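PDB 2NLZ: cephalosporin acylase from Bacillus halodurans, which probably cleaves amide bonds, as a member of the gamma-glutamyltranspeptidase family of N-terminal nucleophile hydrolases. Local coordinates for residues A276-N281 against E326-D331; T28-A33 against V60-S65; E343-P348 against R496-Q501; V315-D320 against G414-H419. The protein carries 1 engineered substitution. All blocks are in the same frame, centred on the assembly; numbering follows the deposited sequence.

Contact 1: residues A276-N281 against E326-D331; sequences ALEALN and EQLLSD
Leu329, Asn281 and Glu278 carry this meeting between helix 274-283 and the short link that joins helix 325-328 to helix 331-338. Leu329 is the first residue to leave helical geometry, and its side chain reaches across to a turn of helix 274-283: CD1 lies 3.8 Å from Glu278 N and 4.1 Å from Leu277 CB. The branched methyls let the two leucines pack obliquely, while strand 250-259 packs against Leu277 through Ile255 and Ile257. Glu278 projects with CG anti to the backbone N (chi1 -176°) and its chain extended, so CB and CG make the nearest approaches. Its CG passes 3.7 Å from Leu328 O, and farther out OE1 is 4.2 Å from Leu328 CD2, the two side chains crossing obliquely. One turn on, Asn281 points its amide at the link, with ND2 3.0 Å from Leu329 O. Asp331 lies beyond, crossing Asn281 at about a right angle, with its carboxylate plane 43° from that of the amide. Ser330, the N-cap of helix 331-338, receives a weak bond from Tyr333 N, and its OG also donates to Gln327 O at 3.0 Å, from above the carbonyl plane. The chemistry is mixed: leucine branches and glutamate methylenes pack beside a neutral amide, which suits a place next to a backbone carbonyl. Because Glu278 OE2 also sits close to Asp310 OD2, the buried glutamate may have a raised pKa, or the two acids may share a proton.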
loop_
_atom_site.group_PDB
_atom_site.type_symbol
_atom_site.label_atom_id
_atom_site.label_comp_id
_atom_site.label_asym_id
_atom_site.label_seq_id
_atom_site.Cartn_x
_atom_site.Cartn_y
_atom_site.Cartn_z
ATOM N N ALA D 276 13.146 -14.446 -25.858
ATOM C CA ALA D 276 13.675 -14.255 -24.509
ATOM C C ALA D 276 15.187 -14.157 -24.536
ATOM O O ALA D 276 15.761 -13.211 -24.008
ATOM C CB ALA D 276 13.243 -15.399 -23.602
ATOM N N LEU D 277 15.810 -15.140 -25.185
ATOM C CA LEU D 277 17.263 -15.232 -25.345
ATOM C C LEU D 277 17.917 -13.994 -25.984
ATOM O O LEU D 277 18.877 -13.433 -25.446
ATOM C CB LEU D 277 17.599 -16.492 -26.143
ATOM C CG LEU D 277 18.072 -17.723 -25.369
ATOM C CD1 LEU D 277 17.508 -17.786 -23.987
ATOM C CD2 LEU D 277 17.728 -18.984 -26.114
ATOM N N GLU D 278 17.385 -13.570 -27.125
ATOM C CA GLU D 278 17.870 -12.378 -27.806
ATOM C C GLU D 278 17.682 -11.118 -26.947
ATOM O O GLU D 278 18.603 -10.300 -26.821
ATOM C CB GLU D 278 17.173 -12.219 -29.160
ATOM C CG GLU D 278 17.682 -11.045 -29.979
ATOM C CD GLU D 278 16.870 -10.815 -31.235
ATOM O OE1 GLU D 278 16.238 -11.766 -31.741
ATOM O OE2 GLU D 278 16.858 -9.671 -31.715
ATOM N N ALA D 279 16.500 -10.975 -26.352
ATOM C CA ALA D 279 16.238 -9.866 -25.441
ATOM C C ALA D 279 17.255 -9.840 -24.302
ATOM O O ALA D 279 17.887 -8.811 -24.069
ATOM C CB ALA D 279 14.814 -9.916 -24.905
ATOM N N LEU D 280 17.438 -10.970 -23.621
ATOM C CA LEU D 280 18.453 -11.047 -22.563
ATOM C C LEU D 280 19.832 -10.645 -23.076
ATOM O O LEU D 280 20.610 -10.010 -22.350
ATOM C CB LEU D 280 18.528 -12.438 -21.917
ATOM C CG LEU D 280 17.773 -12.733 -20.612
ATOM C CD1 LEU D 280 17.477 -11.455 -19.831
ATOM C CD2 LEU D 280 16.489 -13.500 -20.874
ATOM N N ASN D 281 20.109 -11.000 -24.331
ATOM C CA ASN D 281 21.402 -10.740 -24.952
ATOM C C ASN D 281 21.621 -9.258 -25.263
ATOM O O ASN D 281 22.733 -8.746 -25.153
ATOM C CB ASN D 281 21.538 -11.577 -26.222
ATOM C CG ASN D 281 22.921 -12.145 -26.394
ATOM O OD1 ASN D 281 23.616 -12.445 -25.412
ATOM N ND2 ASN D 281 23.332 -12.310 -27.651
ATOM N N GLU D 326 22.049 -18.743 -34.806
ATOM C CA GLU D 326 23.385 -18.294 -34.402
ATOM C C GLU D 326 23.616 -16.811 -34.677
ATOM O O GLU D 326 24.333 -16.137 -33.931
ATOM C CB GLU D 326 24.464 -19.126 -35.109
ATOM C CG GLU D 326 24.639 -20.555 -34.571
ATOM C CD GLU D 326 23.587 -21.551 -35.074
ATOM O OE1 GLU D 326 22.867 -21.254 -36.057
ATOM O OE2 GLU D 326 23.493 -22.645 -34.476
ATOM N N GLN D 327 23.009 -16.321 -35.755
ATOM C CA GLN D 327 23.086 -14.909 -36.120
ATOM C C GLN D 327 22.268 -14.030 -35.181
ATOM O O GLN D 327 22.740 -12.972 -34.761
ATOM C CB GLN D 327 22.630 -14.686 -37.566
ATOM C CG GLN D 327 23.663 -15.039 -38.623
ATOM C CD GLN D 327 23.139 -14.842 -40.037
ATOM O OE1 GLN D 327 21.987 -15.162 -40.337
ATOM N NE2 GLN D 327 23.991 -14.320 -40.917
ATOM N N LEU D 328 21.052 -14.469 -34.847
ATOM C CA LEU D 328 20.167 -13.700 -33.969
ATOM C C LEU D 328 20.699 -13.650 -32.540
ATOM O O LEU D 328 20.477 -12.667 -31.811
ATOM C CB LEU D 328 18.748 -14.273 -33.963
ATOM C CG LEU D 328 17.935 -14.207 -35.255
ATOM C CD1 LEU D 328 16.746 -15.136 -35.151
ATOM C CD2 LEU D 328 17.487 -12.784 -35.595
ATOM N N LEU D 329 21.414 -14.703 -32.152
ATOM C CA LEU D 329 21.902 -14.831 -30.788
ATOM C C LEU D 329 23.353 -14.376 -30.587
ATOM O O LEU D 329 23.939 -14.581 -29.519
ATOM C CB LEU D 329 21.702 -16.270 -30.316
ATOM C CG LEU D 329 20.487 -16.539 -29.416
ATOM C CD1 LEU D 329 19.292 -15.642 -29.733
ATOM C CD2 LEU D 329 20.097 -18.018 -29.440
ATOM N N SER D 330 23.919 -13.744 -31.610
ATOM C CA SER D 330 25.324 -13.344 -31.589
ATOM C C SER D 330 25.527 -12.025 -30.850
ATOM O O SER D 330 24.652 -11.154 -30.879
ATOM C CB SER D 330 25.876 -13.242 -33.016
ATOM O OG SER D 330 25.407 -12.076 -33.672
ATOM N N ASP D 331 26.693 -11.896 -30.208
ATOM C CA ASP D 331 27.068 -10.718 -29.425
ATOM C C ASP D 331 27.133 -9.419 -30.226
ATOM O O ASP D 331 26.799 -8.352 -29.698
ATOM C CB ASP D 331 28.401 -10.940 -28.709
ATOM C CG ASP D 331 28.294 -11.929 -27.566
ATOM O OD1 ASP D 331 27.168 -12.191 -27.089
ATOM O OD2 ASP D 331 29.344 -12.448 -27.140
#

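Contact 2: residues T28-A33 against V60-S65; sequences TSQPLA and VLEPTS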
loop_
_atom_site.group_PDB
_atom_site.type_symbol
_atom_site.label_atom_id
_atom_site.label_comp_id
_atom_site.label_asym_id
_atom_site.label_seq_id
_atom_site.Cartn_x
_atom_site.Cartn_y
_atom_site.Cartn_z
ATOM N N THR D 28 2.616 -26.598 -10.291
ATOM C CA THR D 28 1.710 -26.377 -11.405
ATOM C C THR D 28 0.453 -25.589 -11.001
ATOM O O THR D 28 0.236 -25.285 -9.819
ATOM C CB THR D 28 1.310 -27.707 -12.087
ATOM O OG1 THR D 28 0.623 -27.431 -13.317
ATOM C CG2 THR D 28 0.437 -28.557 -11.147
ATOM N N SER D 29 -0.372 -25.297 -12.007
ATOM C CA SER D 29 -1.520 -24.430 -11.867
ATOM C C SER D 29 -2.790 -25.118 -11.383
ATOM O O SER D 29 -3.841 -24.483 -11.318
ATOM C CB SER D 29 -1.798 -23.758 -13.204
ATOM O OG SER D 29 -2.138 -24.721 -14.175
ATOM N N GLN D 30 -2.724 -26.400 -11.051
ATOM C CA GLN D 30 -3.911 -27.062 -10.512
ATOM C C GLN D 30 -3.505 -28.000 -9.397
ATOM O O GLN D 30 -2.758 -28.934 -9.652
ATOM C CB GLN D 30 -4.628 -27.831 -11.615
ATOM C CG GLN D 30 -6.137 -27.815 -11.496
ATOM C CD GLN D 30 -6.723 -26.416 -11.622
ATOM O OE1 GLN D 30 -7.618 -26.038 -10.862
ATOM N NE2 GLN D 30 -6.221 -25.638 -12.584
ATOM N N PRO D 31 -3.985 -27.754 -8.159
ATOM C CA PRO D 31 -3.462 -28.442 -6.966
ATOM C C PRO D 31 -3.571 -29.967 -7.039
ATOM O O PRO D 31 -2.633 -30.671 -6.637
ATOM C CB PRO D 31 -4.317 -27.883 -5.825
ATOM C CG PRO D 31 -4.847 -26.596 -6.340
ATOM C CD PRO D 31 -5.063 -26.816 -7.811
ATOM N N LEU D 32 -4.692 -30.459 -7.574
ATOM C CA LEU D 32 -4.879 -31.883 -7.827
ATOM C C LEU D 32 -3.958 -32.431 -8.919
ATOM O O LEU D 32 -3.685 -33.625 -8.950
ATOM C CB LEU D 32 -6.334 -32.180 -8.177
ATOM C CG LEU D 32 -7.403 -31.824 -7.140
ATOM C CD1 LEU D 32 -8.768 -31.885 -7.795
ATOM C CD2 LEU D 32 -7.359 -32.724 -5.906
ATOM N N ALA D 33 -3.495 -31.573 -9.825
ATOM C CA ALA D 33 -2.521 -31.992 -10.836
ATOM C C ALA D 33 -1.164 -32.190 -10.183
ATOM O O ALA D 33 -0.490 -33.190 -10.428
ATOM C CB ALA D 33 -2.436 -30.986 -11.986
ATOM N N VAL D 60 -7.538 -32.879 -17.948
ATOM C CA VAL D 60 -8.865 -33.071 -17.415
ATOM C C VAL D 60 -9.229 -31.954 -16.448
ATOM O O VAL D 60 -10.377 -31.511 -16.418
ATOM C CB VAL D 60 -8.969 -34.415 -16.680
ATOM C CG1 VAL D 60 -10.334 -34.551 -16.001
ATOM C CG2 VAL D 60 -8.682 -35.591 -17.639
ATOM N N LEU D 61 -8.239 -31.488 -15.683
ATOM C CA LEU D 61 -8.469 -30.585 -14.549
ATOM C C LEU D 61 -8.554 -29.113 -14.908
ATOM O O LEU D 61 -9.186 -28.327 -14.192
ATOM C CB LEU D 61 -7.408 -30.791 -13.476
ATOM C CG LEU D 61 -7.446 -32.156 -12.795
ATOM C CD1 LEU D 61 -6.120 -32.445 -12.124
ATOM C CD2 LEU D 61 -8.617 -32.216 -11.818
ATOM N N GLU D 62 -7.925 -28.746 -16.017
ATOM C CA GLU D 62 -7.991 -27.370 -16.521
ATOM C C GLU D 62 -8.258 -27.324 -18.036
ATOM O O GLU D 62 -7.379 -26.941 -18.806
ATOM C CB GLU D 62 -6.699 -26.629 -16.179
ATOM C CG GLU D 62 -6.794 -25.127 -16.277
ATOM C CD GLU D 62 -5.519 -24.425 -15.847
ATOM O OE1 GLU D 62 -5.080 -23.503 -16.560
ATOM O OE2 GLU D 62 -4.955 -24.793 -14.796
ATOM N N PRO D 63 -9.484 -27.692 -18.466
ATOM C CA PRO D 63 -9.797 -27.819 -19.895
ATOM C C PRO D 63 -9.868 -26.480 -20.617
ATOM O O PRO D 63 -9.950 -26.433 -21.840
ATOM C CB PRO D 63 -11.176 -28.489 -19.904
ATOM C CG PRO D 63 -11.410 -28.933 -18.488
ATOM C CD PRO D 63 -10.657 -27.998 -17.634
ATOM N N THR D 64 -9.818 -25.402 -19.853
ATOM C CA THR D 64 -9.873 -24.075 -20.413
ATOM C C THR D 64 -8.535 -23.653 -20.986
ATOM O O THR D 64 -8.461 -22.637 -21.648
ATOM C CB THR D 64 -10.297 -23.048 -19.358
ATOM O OG1 THR D 64 -9.413 -23.117 -18.235
ATOM C CG2 THR D 64 -11.720 -23.312 -18.891
ATOM N N SER D 65 -7.483 -24.430 -20.742
ATOM C CA SER D 65 -6.125 -24.039 -21.135
ATOM C C SER D 65 -5.382 -25.144 -21.872
ATOM O O SER D 65 -4.175 -25.060 -22.106
ATOM C CB SER D 65 -5.319 -23.652 -19.894
ATOM O OG SER D 65 -5.836 -22.481 -19.301
#
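Helices 31-42 and 47-61 form an antiparallel helical hairpin, and this buried contact ties the entry of the first to the exit of the second. Two groups of side chains divide the work, one polar and one apolar. On the polar side Glu62, with CG anti to the backbone N (chi1 -163°) and an extended chain, stretches its carboxylate toward the residues leading into helix 31-42. Ser29 OG donates to Glu62 OE2 at 2.9 Å, on that oxygen's syn lone pair, the side of the other oxygen. Gln30 reaches the same oxygen from another direction: its chain bends at chi2 (63°), its amide plane stands 79° from the carboxylate, and NE2 makes a weak, bent bond of 2.7 Å to Glu62 OE2. A charged acceptor suits this place, since one oxygen takes both donors while OE1 forms a salt bridge with Arg511. Glu62 also starts a type I beta turn to Ser65, so its backbone is fixed as the helix ends. On the apolar side Leu61 points toward the N-terminal turn of helix 31-42. Gln30 crosses it obliquely, CG lying 3.8 Å from Leu61 CB, so the same glutamine offers its CG methylene to the leucine and an amide to the glutamate. Leu32 meets Leu61 at about a right angle, with Leu32 CD1 4.0 Å from Leu61 CD2; Leu32 also packs on Ala538 of the second subunit. Ala33 is small enough for the leucine to come close to the backbone, and Leu61 CD1 lies 3.6 Å from Ala33 N.

Contact 3: residues E343-P348 against R496-Q501; sequences EQALTP and RGHKIQ
Arg496 starts with CG anti to its carbonyl carbon (chi1 -73°) and bends at chi3 (86°), which brings NE beside the carbonyl of Glu343. The resulting NE bond to Glu343 O is weak, at 3.4 Å. Glu343 is extended and crosses the arginine at about a right angle, so that its CG lies over one guanidinium face, 3.7 Å from Arg496 NH2. The backbones are held more firmly: Ala345 N donates to Arg496 O at 2.8 Å, nearly along the C=O axis. Next comes Gly497, the C-prime residue of the Schellman motif ending helix 487-495; its positive phi (107°) suits glycine, and a side chain would crowd Ala345. Alanine in turn fits where its single methyl sits centrally over the His498 ring, Ala345 CB being 3.6 Å from the centroid in a CH-pi contact. The ring's NE2 is hydrogen-bonded to His298 ND1 on helix 294-314. An alanine at Arg496 would lose the NE bond and the guanidinium face that Glu343 CG packs on, and would probably loosen this outer end. With Glu343 OE2 still 4.7 Å from Arg496 NH1, charge attraction is likely to add only a diffuse pull to a joint made by backbone, methyl and the packed arginine chain.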
loop_
_atom_site.group_PDB
_atom_site.type_symbol
_atom_site.label_atom_id
_atom_site.label_comp_id
_atom_site.label_asym_id
_atom_site.label_seq_id
_atom_site.Cartn_x
_atom_site.Cartn_y
_atom_site.Cartn_z
ATOM N N GLU D 343 16.953 7.130 -25.080
ATOM C CA GLU D 343 16.300 7.584 -23.862
ATOM C C GLU D 343 14.789 7.655 -24.065
ATOM O O GLU D 343 14.019 7.497 -23.120
ATOM C CB GLU D 343 16.852 8.940 -23.421
ATOM C CG GLU D 343 16.610 9.243 -21.950
ATOM C CD GLU D 343 17.187 10.574 -21.513
ATOM O OE1 GLU D 343 17.971 11.172 -22.281
ATOM O OE2 GLU D 343 16.856 11.022 -20.394
ATOM N N GLN D 344 14.374 7.890 -25.305
ATOM C CA GLN D 344 12.962 7.906 -25.654
ATOM C C GLN D 344 12.507 6.524 -26.094
ATOM O O GLN D 344 13.297 5.747 -26.617
ATOM C CB GLN D 344 12.690 8.933 -26.756
ATOM C CG GLN D 344 12.545 10.372 -26.258
ATOM C CD GLN D 344 11.313 10.584 -25.384
ATOM O OE1 GLN D 344 10.182 10.309 -25.794
ATOM N NE2 GLN D 344 11.530 11.083 -24.172
ATOM N N ALA D 345 11.228 6.229 -25.881
ATOM C CA ALA D 345 10.661 4.930 -26.210
ATOM C C ALA D 345 10.569 4.740 -27.711
ATOM O O ALA D 345 9.840 5.454 -28.389
ATOM C CB ALA D 345 9.298 4.778 -25.578
ATOM N N LEU D 346 11.310 3.763 -28.219
ATOM C CA LEU D 346 11.398 3.510 -29.657
ATOM C C LEU D 346 10.155 2.829 -30.231
ATOM O O LEU D 346 9.400 2.187 -29.510
ATOM C CB LEU D 346 12.654 2.685 -29.974
ATOM C CG LEU D 346 12.878 1.350 -29.241
ATOM C CD1 LEU D 346 12.318 0.163 -30.001
ATOM C CD2 LEU D 346 14.349 1.127 -28.928
ATOM N N THR D 347 9.946 2.988 -31.536
ATOM C CA THR D 347 8.964 2.200 -32.271
ATOM C C THR D 347 9.741 1.008 -32.823
ATOM O O THR D 347 10.722 1.198 -33.543
ATOM C CB THR D 347 8.315 3.025 -33.413
ATOM O OG1 THR D 347 7.868 4.284 -32.898
ATOM C CG2 THR D 347 7.127 2.293 -34.027
ATOM N N PRO D 348 9.324 -0.225 -32.478
ATOM C CA PRO D 348 10.168 -1.392 -32.731
ATOM C C PRO D 348 10.089 -1.944 -34.159
ATOM O O PRO D 348 8.997 -2.176 -34.677
ATOM C CB PRO D 348 9.652 -2.414 -31.718
ATOM C CG PRO D 348 8.227 -2.059 -31.512
ATOM C CD PRO D 348 8.047 -0.601 -31.843
ATOM N N ARG D 496 8.864 9.239 -20.748
ATOM C CA ARG D 496 9.874 8.736 -21.681
ATOM C C ARG D 496 9.252 8.150 -22.952
ATOM O O ARG D 496 9.940 7.543 -23.774
ATOM C CB ARG D 496 10.793 7.721 -21.002
ATOM C CG ARG D 496 11.760 8.357 -20.020
ATOM C CD ARG D 496 12.448 7.297 -19.195
ATOM N NE ARG D 496 13.635 6.750 -19.846
ATOM C CZ ARG D 496 14.857 6.787 -19.322
ATOM N NH1 ARG D 496 15.057 7.348 -18.132
ATOM N NH2 ARG D 496 15.881 6.257 -19.981
ATOM N N GLY D 497 7.946 8.331 -23.112
ATOM C CA GLY D 497 7.308 8.033 -24.391
ATOM C C GLY D 497 6.447 6.790 -24.459
ATOM O O GLY D 497 5.682 6.621 -25.415
ATOM N N HIS D 498 6.566 5.925 -23.454
ATOM C CA HIS D 498 5.806 4.676 -23.418
ATOM C C HIS D 498 4.318 4.925 -23.235
ATOM O O HIS D 498 3.914 5.695 -22.358
ATOM C CB HIS D 498 6.296 3.775 -22.284
ATOM C CG HIS D 498 7.691 3.268 -22.467
ATOM N ND1 HIS D 498 7.988 2.167 -23.241
ATOM C CD2 HIS D 498 8.869 3.699 -21.961
ATOM C CE1 HIS D 498 9.290 1.944 -23.206
ATOM N NE2 HIS D 498 9.848 2.861 -22.438
ATOM N N LYS D 499 3.504 4.273 -24.064
ATOM C CA LYS D 499 2.053 4.310 -23.893
ATOM C C LYS D 499 1.655 3.255 -22.872
ATOM O O LYS D 499 1.251 2.154 -23.228
ATOM C CB LYS D 499 1.325 4.072 -25.223
ATOM C CG LYS D 499 1.560 5.123 -26.323
ATOM C CD LYS D 499 0.714 6.386 -26.126
ATOM C CE LYS D 499 1.129 7.510 -27.082
ATOM N NZ LYS D 499 2.411 8.176 -26.692
ATOM N N ILE D 500 1.794 3.602 -21.595
ATOM C CA ILE D 500 1.538 2.680 -20.486
ATOM C C ILE D 500 0.053 2.631 -20.147
ATOM O O ILE D 500 -0.607 3.666 -20.041
ATOM C CB ILE D 500 2.341 3.073 -19.215
ATOM C CG1 ILE D 500 3.845 3.063 -19.489
ATOM C CG2 ILE D 500 2.004 2.154 -18.039
ATOM C CD1 ILE D 500 4.459 1.683 -19.535
ATOM N N GLN D 501 -0.455 1.411 -20.001
ATOM C CA GLN D 501 -1.810 1.168 -19.533
ATOM C C GLN D 501 -1.856 0.163 -18.374
ATOM O O GLN D 501 -1.392 -0.981 -18.495
ATOM C CB GLN D 501 -2.679 0.656 -20.672
ATOM C CG GLN D 501 -4.137 0.490 -20.270
ATOM C CD GLN D 501 -4.937 -0.348 -21.252
ATOM O OE1 GLN D 501 -6.168 -0.314 -21.241
ATOM N NE2 GLN D 501 -4.244 -1.106 -22.102
#

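Contact 4: residues V315-D320 against G414-H419; sequences VTEPSD and GKRTYH
A side-on salt bridge between Glu317 and Arg416 joins two irregular segments of this N-terminal nucleophile hydrolase fold, the loop after helix 294-314 and the one leading to strand 424-428. Arg416 NE donates to Glu317 OE2 at 2.8 Å, nearly in the guanidinium plane and on the syn lone pair. NE and NH2 make weaker bonds to OE1, with the two flat groups 35° apart, and Arg416 N adds a weak bond to OE2. A glutamine in place of Arg416 would remove the guanidinium and would probably leave the buried Glu317 charge mainly to its long, weak ion pair with Arg90. Beside this pair the extended Lys415 runs past Glu317, its CG 3.8 Å from Glu317 CB, to meet Asp320 tip to tip in a long ion pair. Its ammonium is bonded chiefly to Asp408 O and Ala410 O. At the other end the Val315 carbonyl lies at the edge of the Tyr418 ring, near its plane, while Val315 CG1 packs 3.9 Å from Tyr418 CD2. In the second shell Asn409 spans both loops, its amide binding Thr316 OG1, Thr417 OG1 and Tyr418 N. The turn carrying Glu317 is closed by Asp320 N, which donates to Glu317 O at 2.8 Å.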
loop_
_atom_site.group_PDB
_atom_site.type_symbol
_atom_site.label_atom_id
_atom_site.label_comp_id
_atom_site.label_asym_id
_atom_site.label_seq_id
_atom_site.Cartn_x
_atom_site.Cartn_y
_atom_site.Cartn_z
ATOM N N VAL D 315 11.335 -16.329 -36.809
ATOM C CA VAL D 315 11.161 -17.650 -36.183
ATOM C C VAL D 315 9.983 -18.442 -36.745
ATOM O O VAL D 315 8.836 -17.990 -36.724
ATOM C CB VAL D 315 11.099 -17.581 -34.635
ATOM C CG1 VAL D 315 10.697 -18.923 -34.039
ATOM C CG2 VAL D 315 12.447 -17.146 -34.068
ATOM N N THR D 316 10.316 -19.620 -37.264
ATOM C CA THR D 316 9.369 -20.588 -37.803
ATOM C C THR D 316 10.079 -21.948 -37.909
ATOM O O THR D 316 11.197 -22.102 -37.403
ATOM C CB THR D 316 8.859 -20.153 -39.186
ATOM O OG1 THR D 316 7.947 -21.139 -39.685
ATOM C CG2 THR D 316 10.015 -19.987 -40.165
ATOM N N GLU D 317 9.436 -22.923 -38.549
ATOM C CA GLU D 317 10.092 -24.192 -38.911
ATOM C C GLU D 317 11.521 -23.945 -39.438
ATOM O O GLU D 317 11.690 -23.241 -40.439
ATOM C CB GLU D 317 9.261 -24.933 -39.972
ATOM C CG GLU D 317 9.923 -26.169 -40.573
ATOM C CD GLU D 317 9.780 -27.389 -39.691
ATOM O OE1 GLU D 317 10.820 -27.928 -39.251
ATOM O OE2 GLU D 317 8.630 -27.802 -39.429
ATOM N N PRO D 318 12.544 -24.518 -38.762
ATOM C CA PRO D 318 13.974 -24.261 -39.016
ATOM C C PRO D 318 14.370 -24.202 -40.493
ATOM O O PRO D 318 15.166 -23.346 -40.877
ATOM C CB PRO D 318 14.661 -25.440 -38.333
ATOM C CG PRO D 318 13.775 -25.743 -37.184
ATOM C CD PRO D 318 12.363 -25.484 -37.662
ATOM N N SER D 319 13.797 -25.091 -41.301
ATOM C CA SER D 319 14.101 -25.176 -42.728
ATOM C C SER D 319 13.609 -23.959 -43.515
ATOM O O SER D 319 14.244 -23.547 -44.482
ATOM C CB SER D 319 13.502 -26.455 -43.311
ATOM O OG SER D 319 13.747 -27.566 -42.472
ATOM N N ASP D 320 12.485 -23.384 -43.090
ATOM C CA ASP D 320 11.902 -22.222 -43.764
ATOM C C ASP D 320 12.417 -20.899 -43.199
ATOM O O ASP D 320 11.965 -19.835 -43.629
ATOM C CB ASP D 320 10.365 -22.252 -43.696
ATOM C CG ASP D 320 9.747 -23.298 -44.623
ATOM O OD1 ASP D 320 8.916 -22.924 -45.476
ATOM O OD2 ASP D 320 10.081 -24.492 -44.498
ATOM N N GLY D 414 2.434 -29.640 -44.040
ATOM C CA GLY D 414 3.448 -30.428 -43.343
ATOM C C GLY D 414 4.491 -29.606 -42.625
ATOM O O GLY D 414 5.531 -30.119 -42.229
ATOM N N LYS D 415 4.208 -28.322 -42.459
ATOM C CA LYS D 415 5.106 -27.411 -41.769
ATOM C C LYS D 415 4.542 -27.145 -40.377
ATOM O O LYS D 415 3.327 -27.085 -40.210
ATOM C CB LYS D 415 5.202 -26.115 -42.569
ATOM C CG LYS D 415 5.998 -24.995 -41.918
ATOM C CD LYS D 415 5.844 -23.706 -42.711
ATOM C CE LYS D 415 6.879 -22.684 -42.310
ATOM N NZ LYS D 415 6.660 -21.395 -42.985
ATOM N N ARG D 416 5.397 -27.006 -39.370
ATOM C CA ARG D 416 4.900 -26.567 -38.065
ATOM C C ARG D 416 5.215 -25.090 -37.824
ATOM O O ARG D 416 6.264 -24.591 -38.249
ATOM C CB ARG D 416 5.395 -27.468 -36.932
ATOM C CG ARG D 416 6.871 -27.668 -36.937
ATOM C CD ARG D 416 7.232 -29.129 -36.810
ATOM N NE ARG D 416 8.667 -29.295 -37.022
ATOM C CZ ARG D 416 9.508 -29.773 -36.110
ATOM N NH1 ARG D 416 9.058 -30.156 -34.919
ATOM N NH2 ARG D 416 10.798 -29.877 -36.392
ATOM N N THR D 417 4.287 -24.398 -37.162
ATOM C CA THR D 417 4.327 -22.937 -37.072
ATOM C C THR D 417 5.118 -22.391 -35.887
ATOM O O THR D 417 5.435 -23.125 -34.942
ATOM C CB THR D 417 2.909 -22.342 -36.986
ATOM O OG1 THR D 417 3.002 -20.922 -36.840
ATOM C CG2 THR D 417 2.147 -22.933 -35.807
ATOM N N TYR D 418 5.434 -21.097 -35.976
ATOM C CA TYR D 418 5.820 -20.270 -34.846
ATOM C C TYR D 418 4.930 -20.643 -33.671
ATOM O O TYR D 418 3.700 -20.545 -33.755
ATOM C CB TYR D 418 5.623 -18.797 -35.221
ATOM C CG TYR D 418 5.979 -17.778 -34.160
ATOM C CD1 TYR D 418 5.053 -17.387 -33.202
ATOM C CD2 TYR D 418 7.232 -17.172 -34.140
ATOM C CE1 TYR D 418 5.374 -16.449 -32.232
ATOM C CE2 TYR D 418 7.564 -16.228 -33.178
ATOM C CZ TYR D 418 6.629 -15.871 -32.227
ATOM O OH TYR D 418 6.949 -14.934 -31.274
ATOM N N HIS D 419 5.559 -21.080 -32.583
ATOM C CA HIS D 419 4.846 -21.623 -31.427
ATOM C C HIS D 419 5.094 -20.763 -30.197
ATOM O O HIS D 419 6.231 -20.402 -29.922
ATOM C CB HIS D 419 5.303 -23.059 -31.161
ATOM C CG HIS D 419 4.185 -23.994 -30.831
ATOM N ND1 HIS D 419 3.602 -24.045 -29.584
ATOM C CD2 HIS D 419 3.545 -24.917 -31.583
ATOM C CE1 HIS D 419 2.651 -24.961 -29.582
ATOM N NE2 HIS D 419 2.594 -25.504 -30.784
#

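From the N terminus, contact 2 comes first and stands alone: it closes the helical hairpin of 31-42 and 47-61 before any other contact opens, across the chain's centre from contacts 1 and 4. Of the later three, contact 4 crosses both others. Contact 1 opens at 276-281, contact 4 opens at 315-320, and contact 1 closes at 326-331, their nearest atoms about 5 Å apart. Contact 3 opens at 343-348 while contact 4 is still open; 414-419 closes contact 4 and 496-501 closes contact 3. Contacts 1 and 3 follow in series. Helix 294-314 packs beside all three, which tie helix 274-283 and the loops after helices 294-314 and 331-338 to one another, to the loop before strand 424-428 and to the approach to strand 499-502.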